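Local coordinates for dally-like, isoform A (Drosophila melanogaster, PDB 6XTZ), which shields the palmitoleate lipid of Wnt proteins so that they can signal at a distance, probably as a glypican proteoglycan of the cell surface, at residues K278-L283 against D448-V453; F287-V292 against P440-I445. The protein carries 5 engineered substitutions. One frame throughout, in Å; residues are numbered along the deposited sequence.

Interaction 1: residues K278-L283 against D448-V453; sequences KVAERL and DIRQRV
Ala280 packs its methyl group against the hydrocarbon part of Arg450, and that apolar touch is the heart of the contact. CB of Ala280 lies 3.9 Å from CB of Arg450, 3.8 Å from its CG and 3.7 Å from its CD, so the methyl rests alongside the arginine chain rather than on one atom. The chain can serve as this rail because its CG is anti to the backbone N (chi1 180°) and it stays extended as far as NE. The two helical turns run in roughly opposite directions and come nearest at this pair, with 6.3 Å between CA of Ala280 and CA of Arg450.

No hydrogen bond or salt bridge crosses between the segments. The guanidinium of Arg450 passes obliquely by the backbone of Glu281, while OE2 of Glu281 stays 4.9 Å from NH2 of Arg450, a separation at which the opposite charges can probably still attract. The firm partner of Arg450 is Asp277, one turn before Glu281, which forms a salt bridge with its NE. Within 448-453, NE of Arg452 is bonded to OD1 of Asp448 at 2.6 Å (N-H...O 142°), a bridge one turn apart on the same helix, on the syn side of the carboxylate but out of its plane, the oxygen likewise tilted from the guanidinium plane. OD2 of Asp448 is taken by Lys83.

The contact joins helix 263-283 to helix 441-455 in the elongated all-helical glypican core. Tyr203 of helix 185-216 packs on both Ala280 and Ile449, Phe87 of helix 51-110 also meets Ile449, and Leu533 of helix 513-538 packs on Val279.

Interaction 2: residues F287-V292 against P440-I445; sequences FNIVMV and PILDRI. With O18 (O-palmitoleoyl serine), chain H.
The amide of Asn288 and the carboxylate of Asp443, the two flat groups that meet here, have planes 68° apart, and neither stacks on the other. ND2 of Asn288 reaches the syn side of Asp443 OD1 at 3.2 Å (N-H...O 149°). The donor sits out of the carboxylate plane, and the oxygen is likewise tilted from that of the amide, which makes this a bent, moderate bond. At the other end of the amide, OD1 of Asn288 accepts from the backbone N of Val290 at 2.8 Å, a nearly straight capping bond at the turn that leads into the short, weakly bonded helix 290-293. Held at both ends, the amide has its rotation fixed, and its oxygen and nitrogen are told apart.

Beside this polar pair is a small apolar touch, CG2 of Ile289 on CD2 of Leu442 at 4.1 Å, the side chains crossing at about a right angle. Ile289 divides its branches. CG1, anti to the backbone N (chi1 -162°), comes within 3.5 Å of C6 in the acyl chain of the bound O-palmitoleoyl serine. The serine end lies by Pro440, whose CB is 3.7 Å from the ligand O, and by Val290, whose CG1 is 4.0 Å from the ligand N. Ile289, Val290 and Pro440 thus line part of the lipid pocket, with the Asn288–Asp443 bond joining the two segments beside it.

Pro440 occupies the N-cap position of helix 441-455. Leu442 on that helix packs on Phe91 and Leu94 of helix 51-110, Leu94 being another pocket residue, while Ile289 leans on Ser196 and Phe197 of helix 185-216.

Along the chain, helix 263-283 ends with 278-283, and after a short turn 287-292 leads into helix 290-293. Helix 296-322 and a long unmodelled stretch, 324-437, follow before the chain returns through 440-445 and then 448-453. Interaction 2 thus closes a loop nested inside the one closed by interaction 1, and both use helix 441-455. Their centres are about 12 Å apart. The turn between the first two segments is probably held by a hydrogen bond from Phe287 N to Arg282 O (2.9 Å). Together they fasten helix 441-455 along the helical core, interaction 2 at its N-terminal end by the lipid pocket, interaction 1 farther along.

Interaction 1: residues K278-L283 against D448-V453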
loop_
_atom_site.group_PDB
_atom_site.type_symbol
_atom_site.label_atom_id
_atom_site.label_comp_id
_atom_site.label_asym_id
_atom_site.label_seq_id
_atom_site.Cartn_x
_atom_site.Cartn_y
_atom_site.Cartn_z
ATOM N N LYS A 278 9.075 -7.009 0.498
ATOM C CA LYS A 278 10.272 -7.212 1.308
ATOM C C LYS A 278 9.919 -7.402 2.777
ATOM O O LYS A 278 10.483 -8.273 3.449
ATOM C CB LYS A 278 11.232 -6.035 1.135
ATOM C CG LYS A 278 12.059 -6.080 -0.137
ATOM C CD LYS A 278 13.184 -5.055 -0.085
ATOM C CE LYS A 278 14.173 -5.252 -1.222
ATOM N NZ LYS A 278 15.332 -4.322 -1.117
ATOM N N VAL A 279 8.991 -6.594 3.295
ATOM C CA VAL A 279 8.576 -6.743 4.686
ATOM C C VAL A 279 7.840 -8.061 4.882
ATOM O O VAL A 279 8.042 -8.758 5.884
ATOM C CB VAL A 279 7.722 -5.538 5.118
ATOM C CG1 VAL A 279 7.158 -5.757 6.513
ATOM C CG2 VAL A 279 8.551 -4.264 5.071
ATOM N N ALA A 280 6.982 -8.432 3.926
ATOM C CA ALA A 280 6.314 -9.727 3.992
ATOM C C ALA A 280 7.317 -10.872 3.989
ATOM O O ALA A 280 7.068 -11.917 4.602
ATOM C CB ALA A 280 5.335 -9.878 2.827
ATOM N N GLU A 281 8.449 -10.700 3.303
ATOM C CA GLU A 281 9.500 -11.710 3.347
ATOM C C GLU A 281 10.084 -11.826 4.750
ATOM O O GLU A 281 10.359 -12.933 5.228
ATOM C CB GLU A 281 10.594 -11.369 2.335
ATOM C CG GLU A 281 11.660 -12.440 2.173
ATOM C CD GLU A 281 12.821 -11.978 1.313
ATOM O OE1 GLU A 281 13.638 -11.167 1.798
ATOM O OE2 GLU A 281 12.911 -12.419 0.148
ATOM N N ARG A 282 10.276 -10.690 5.423
ATOM C CA ARG A 282 10.772 -10.705 6.795
ATOM C C ARG A 282 9.754 -11.321 7.745
ATOM O O ARG A 282 10.115 -12.124 8.616
ATOM C CB ARG A 282 11.118 -9.285 7.238
ATOM C CG ARG A 282 12.340 -8.696 6.563
ATOM C CD ARG A 282 13.621 -9.218 7.187
ATOM N NE ARG A 282 14.795 -8.507 6.692
ATOM C CZ ARG A 282 15.615 -8.976 5.758
ATOM N NH1 ARG A 282 15.392 -10.165 5.215
ATOM N NH2 ARG A 282 16.656 -8.256 5.367
ATOM N N LEU A 283 8.477 -10.957 7.595
ATOM C CA LEU A 283 7.446 -11.457 8.499
ATOM C C LEU A 283 7.262 -12.963 8.378
ATOM O O LEU A 283 6.909 -13.621 9.361
ATOM C CB LEU A 283 6.124 -10.741 8.233
ATOM C CG LEU A 283 6.107 -9.247 8.549
ATOM C CD1 LEU A 283 4.732 -8.660 8.269
ATOM C CD2 LEU A 283 6.513 -9.011 9.996
ATOM N N ASP A 448 -1.640 -13.781 2.238
ATOM C CA ASP A 448 -2.783 -13.272 1.486
ATOM C C ASP A 448 -2.547 -11.832 1.050
ATOM O O ASP A 448 -2.724 -11.488 -0.124
ATOM C CB ASP A 448 -4.051 -13.385 2.331
ATOM C CG ASP A 448 -5.307 -13.034 1.556
ATOM O OD1 ASP A 448 -5.234 -12.915 0.314
ATOM O OD2 ASP A 448 -6.371 -12.881 2.190
ATOM N N ILE A 449 -2.138 -10.976 1.989
ATOM C CA ILE A 449 -1.844 -9.584 1.665
ATOM C C ILE A 449 -0.707 -9.496 0.656
ATOM O O ILE A 449 -0.773 -8.726 -0.310
ATOM C CB ILE A 449 -1.520 -8.801 2.950
ATOM C CG1 ILE A 449 -2.778 -8.645 3.807
ATOM C CG2 ILE A 449 -0.893 -7.455 2.620
ATOM C CD1 ILE A 449 -2.505 -8.130 5.204
ATOM N N ARG A 450 0.347 -10.292 0.857
ATOM C CA ARG A 450 1.501 -10.242 -0.036
ATOM C C ARG A 450 1.111 -10.575 -1.471
ATOM O O ARG A 450 1.596 -9.943 -2.417
ATOM C CB ARG A 450 2.584 -11.203 0.460
ATOM C CG ARG A 450 3.833 -11.235 -0.402
ATOM C CD ARG A 450 4.786 -12.330 0.055
ATOM N NE ARG A 450 6.050 -12.295 -0.673
ATOM C CZ ARG A 450 7.069 -13.117 -0.438
ATOM N NH1 ARG A 450 6.973 -14.044 0.505
ATOM N NH2 ARG A 450 8.184 -13.012 -1.147
ATOM N N GLN A 451 0.229 -11.560 -1.653
ATOM C CA GLN A 451 -0.180 -11.936 -3.001
ATOM C C GLN A 451 -1.073 -10.872 -3.626
ATOM O O GLN A 451 -0.961 -10.583 -4.823
ATOM C CB GLN A 451 -0.890 -13.289 -2.975
ATOM C CG GLN A 451 -1.276 -13.808 -4.350
ATOM C CD GLN A 451 -0.076 -13.990 -5.259
ATOM O OE1 GLN A 451 0.944 -14.552 -4.859
ATOM N NE2 GLN A 451 -0.191 -13.510 -6.493
ATOM N N ARG A 452 -1.966 -10.274 -2.834
ATOM C CA ARG A 452 -2.870 -9.271 -3.386
ATOM C C ARG A 452 -2.135 -7.968 -3.681
ATOM O O ARG A 452 -2.418 -7.307 -4.688
ATOM C CB ARG A 452 -4.043 -9.038 -2.436
ATOM C CG ARG A 452 -4.919 -10.269 -2.252
ATOM C CD ARG A 452 -6.066 -10.014 -1.293
ATOM N NE ARG A 452 -6.777 -11.246 -0.963
ATOM C CZ ARG A 452 -7.822 -11.715 -1.638
ATOM N NH1 ARG A 452 -8.291 -11.053 -2.687
ATOM N NH2 ARG A 452 -8.401 -12.848 -1.260
ATOM N N VAL A 453 -1.188 -7.582 -2.822
ATOM C CA VAL A 453 -0.354 -6.422 -3.129
ATOM C C VAL A 453 0.484 -6.695 -4.371
ATOM O O VAL A 453 0.727 -5.799 -5.189
ATOM C CB VAL A 453 0.518 -6.047 -1.915
ATOM C CG1 VAL A 453 1.499 -4.943 -2.279
ATOM C CG2 VAL A 453 -0.360 -5.603 -0.755
#

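Interaction 2: residues F287-V292 against P440-I445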
loop_
_atom_site.group_PDB
_atom_site.type_symbol
_atom_site.label_atom_id
_atom_site.label_comp_id
_atom_site.label_asym_id
_atom_site.label_seq_id
_atom_site.Cartn_x
_atom_site.Cartn_y
_atom_site.Cartn_z
ATOM N N PHE A 287 12.003 -12.134 10.807
ATOM C CA PHE A 287 11.308 -11.255 11.736
ATOM C C PHE A 287 10.009 -11.853 12.258
ATOM O O PHE A 287 9.247 -11.150 12.930
ATOM C CB PHE A 287 11.030 -9.900 11.079
ATOM C CG PHE A 287 12.260 -9.059 10.861
ATOM C CD1 PHE A 287 13.512 -9.508 11.255
ATOM C CD2 PHE A 287 12.159 -7.810 10.272
ATOM C CE1 PHE A 287 14.638 -8.731 11.053
ATOM C CE2 PHE A 287 13.280 -7.028 10.071
ATOM C CZ PHE A 287 14.520 -7.489 10.461
ATOM N N ASN A 288 9.737 -13.121 11.962
ATOM C CA ASN A 288 8.507 -13.747 12.427
ATOM C C ASN A 288 8.489 -13.805 13.949
ATOM O O ASN A 288 9.449 -14.260 14.578
ATOM C CB ASN A 288 8.372 -15.148 11.833
ATOM C CG ASN A 288 6.969 -15.706 11.968
ATOM O OD1 ASN A 288 6.372 -15.666 13.043
ATOM N ND2 ASN A 288 6.429 -16.220 10.868
ATOM N N ILE A 289 7.386 -13.339 14.540
ATOM C CA ILE A 289 7.285 -13.284 15.993
ATOM C C ILE A 289 7.260 -14.678 16.608
ATOM O O ILE A 289 7.538 -14.831 17.803
ATOM C CB ILE A 289 6.044 -12.470 16.404
ATOM C CG1 ILE A 289 6.146 -12.033 17.866
ATOM C CG2 ILE A 289 4.771 -13.272 16.172
ATOM C CD1 ILE A 289 7.390 -11.235 18.180
ATOM N N VAL A 290 6.942 -15.706 15.819
ATOM C CA VAL A 290 6.974 -17.069 16.336
ATOM C C VAL A 290 8.412 -17.553 16.484
ATOM O O VAL A 290 8.712 -18.376 17.358
ATOM C CB VAL A 290 6.147 -17.997 15.425
ATOM C CG1 VAL A 290 6.093 -19.407 15.989
ATOM C CG2 VAL A 290 4.742 -17.446 15.247
ATOM N N MET A 291 9.326 -17.039 15.658
ATOM C CA MET A 291 10.718 -17.468 15.696
ATOM C C MET A 291 11.456 -16.997 16.942
ATOM O O MET A 291 12.546 -17.504 17.219
ATOM C CB MET A 291 11.455 -16.973 14.450
ATOM C CG MET A 291 10.893 -17.510 13.143
ATOM S SD MET A 291 10.912 -19.311 13.063
ATOM C CE MET A 291 12.667 -19.641 13.214
ATOM N N VAL A 292 10.896 -16.046 17.694
ATOM C CA VAL A 292 11.529 -15.579 18.924
ATOM C C VAL A 292 10.916 -16.201 20.172
ATOM O O VAL A 292 11.518 -16.107 21.254
ATOM C CB VAL A 292 11.479 -14.040 19.032
ATOM C CG1 VAL A 292 11.996 -13.400 17.751
ATOM C CG2 VAL A 292 10.068 -13.571 19.343
ATOM N N PRO A 440 0.505 -21.117 10.803
ATOM C CA PRO A 440 -0.165 -20.128 11.656
ATOM C C PRO A 440 -1.017 -19.176 10.831
ATOM O O PRO A 440 -0.683 -18.835 9.695
ATOM C CB PRO A 440 0.998 -19.391 12.333
ATOM C CG PRO A 440 2.184 -20.283 12.166
ATOM C CD PRO A 440 1.971 -21.010 10.876
ATOM N N ILE A 441 -2.136 -18.748 11.423
ATOM C CA ILE A 441 -3.045 -17.849 10.723
ATOM C C ILE A 441 -2.414 -16.485 10.484
ATOM O O ILE A 441 -2.834 -15.765 9.571
ATOM C CB ILE A 441 -4.372 -17.702 11.491
ATOM C CG1 ILE A 441 -4.148 -17.001 12.832
ATOM C CG2 ILE A 441 -5.020 -19.065 11.697
ATOM C CD1 ILE A 441 -5.430 -16.676 13.566
ATOM N N LEU A 442 -1.412 -16.106 11.282
ATOM C CA LEU A 442 -0.703 -14.860 11.014
ATOM C C LEU A 442 0.086 -14.954 9.716
ATOM O O LEU A 442 0.117 -13.999 8.932
ATOM C CB LEU A 442 0.218 -14.511 12.182
ATOM C CG LEU A 442 1.036 -13.228 12.022
ATOM C CD1 LEU A 442 0.130 -12.035 11.746
ATOM C CD2 LEU A 442 1.889 -12.983 13.257
ATOM N N ASP A 443 0.723 -16.099 9.466
ATOM C CA ASP A 443 1.387 -16.300 8.184
ATOM C C ASP A 443 0.384 -16.339 7.039
ATOM O O ASP A 443 0.699 -15.899 5.928
ATOM C CB ASP A 443 2.209 -17.588 8.207
ATOM C CG ASP A 443 3.296 -17.570 9.265
ATOM O OD1 ASP A 443 3.337 -16.617 10.072
ATOM O OD2 ASP A 443 4.116 -18.510 9.285
ATOM N N ARG A 444 -0.824 -16.851 7.291
ATOM C CA ARG A 444 -1.821 -16.962 6.231
ATOM C C ARG A 444 -2.302 -15.591 5.771
ATOM O O ARG A 444 -2.479 -15.362 4.569
ATOM C CB ARG A 444 -2.999 -17.811 6.712
ATOM C CG ARG A 444 -2.616 -19.236 7.082
ATOM C CD ARG A 444 -3.765 -19.974 7.753
ATOM N NE ARG A 444 -4.917 -20.132 6.871
ATOM C CZ ARG A 444 -6.029 -20.776 7.206
ATOM N NH1 ARG A 444 -6.142 -21.326 8.408
ATOM N NH2 ARG A 444 -7.030 -20.873 6.341
ATOM N N ILE A 445 -2.523 -14.666 6.709
ATOM C CA ILE A 445 -2.977 -13.336 6.320
ATOM C C ILE A 445 -1.831 -12.530 5.721
ATOM O O ILE A 445 -2.048 -11.693 4.835
ATOM C CB ILE A 445 -3.628 -12.617 7.519
ATOM C CG1 ILE A 445 -4.121 -11.222 7.121
ATOM C CG2 ILE A 445 -2.668 -12.528 8.689
ATOM C CD1 ILE A 445 -5.216 -11.230 6.083
HETATM C CA O18 H . 1.105 -20.303 17.512
HETATM C CB O18 H . 0.940 -19.851 18.954
HETATM C C1 O18 H . 2.393 -18.762 20.472
HETATM C C2 O18 H . 3.363 -17.631 20.640
HETATM C C3 O18 H . 2.857 -16.306 20.085
HETATM C C4 O18 H . 3.737 -15.131 20.486
HETATM C C5 O18 H . 3.191 -13.772 20.081
HETATM C C6 O18 H . 3.993 -12.601 20.629
HETATM C C7 O18 H . 4.047 -12.544 22.146
HETATM C C8 O18 H . 4.882 -11.390 22.697
HETATM C C9 O18 H . 6.336 -11.495 22.355
HETATM C C10 O18 H . 7.319 -11.735 23.201
HETATM C C11 O18 H . 7.185 -11.958 24.675
HETATM C C12 O18 H . 8.507 -11.822 25.428
HETATM C C13 O18 H . 8.403 -12.140 26.913
HETATM C C14 O18 H . 9.701 -11.954 27.684
HETATM C C15 O18 H . 10.845 -12.827 27.207
HETATM C C16 O18 H . 12.091 -12.687 28.053
HETATM C C O18 H . 0.595 -19.099 16.722
HETATM N N O18 H . 2.493 -20.592 17.195
HETATM O OG O18 H . 1.901 -18.808 19.234
HETATM O O11 O18 H . 2.089 -19.537 21.339
HETATM O O O18 H . -0.237 -19.245 15.830
#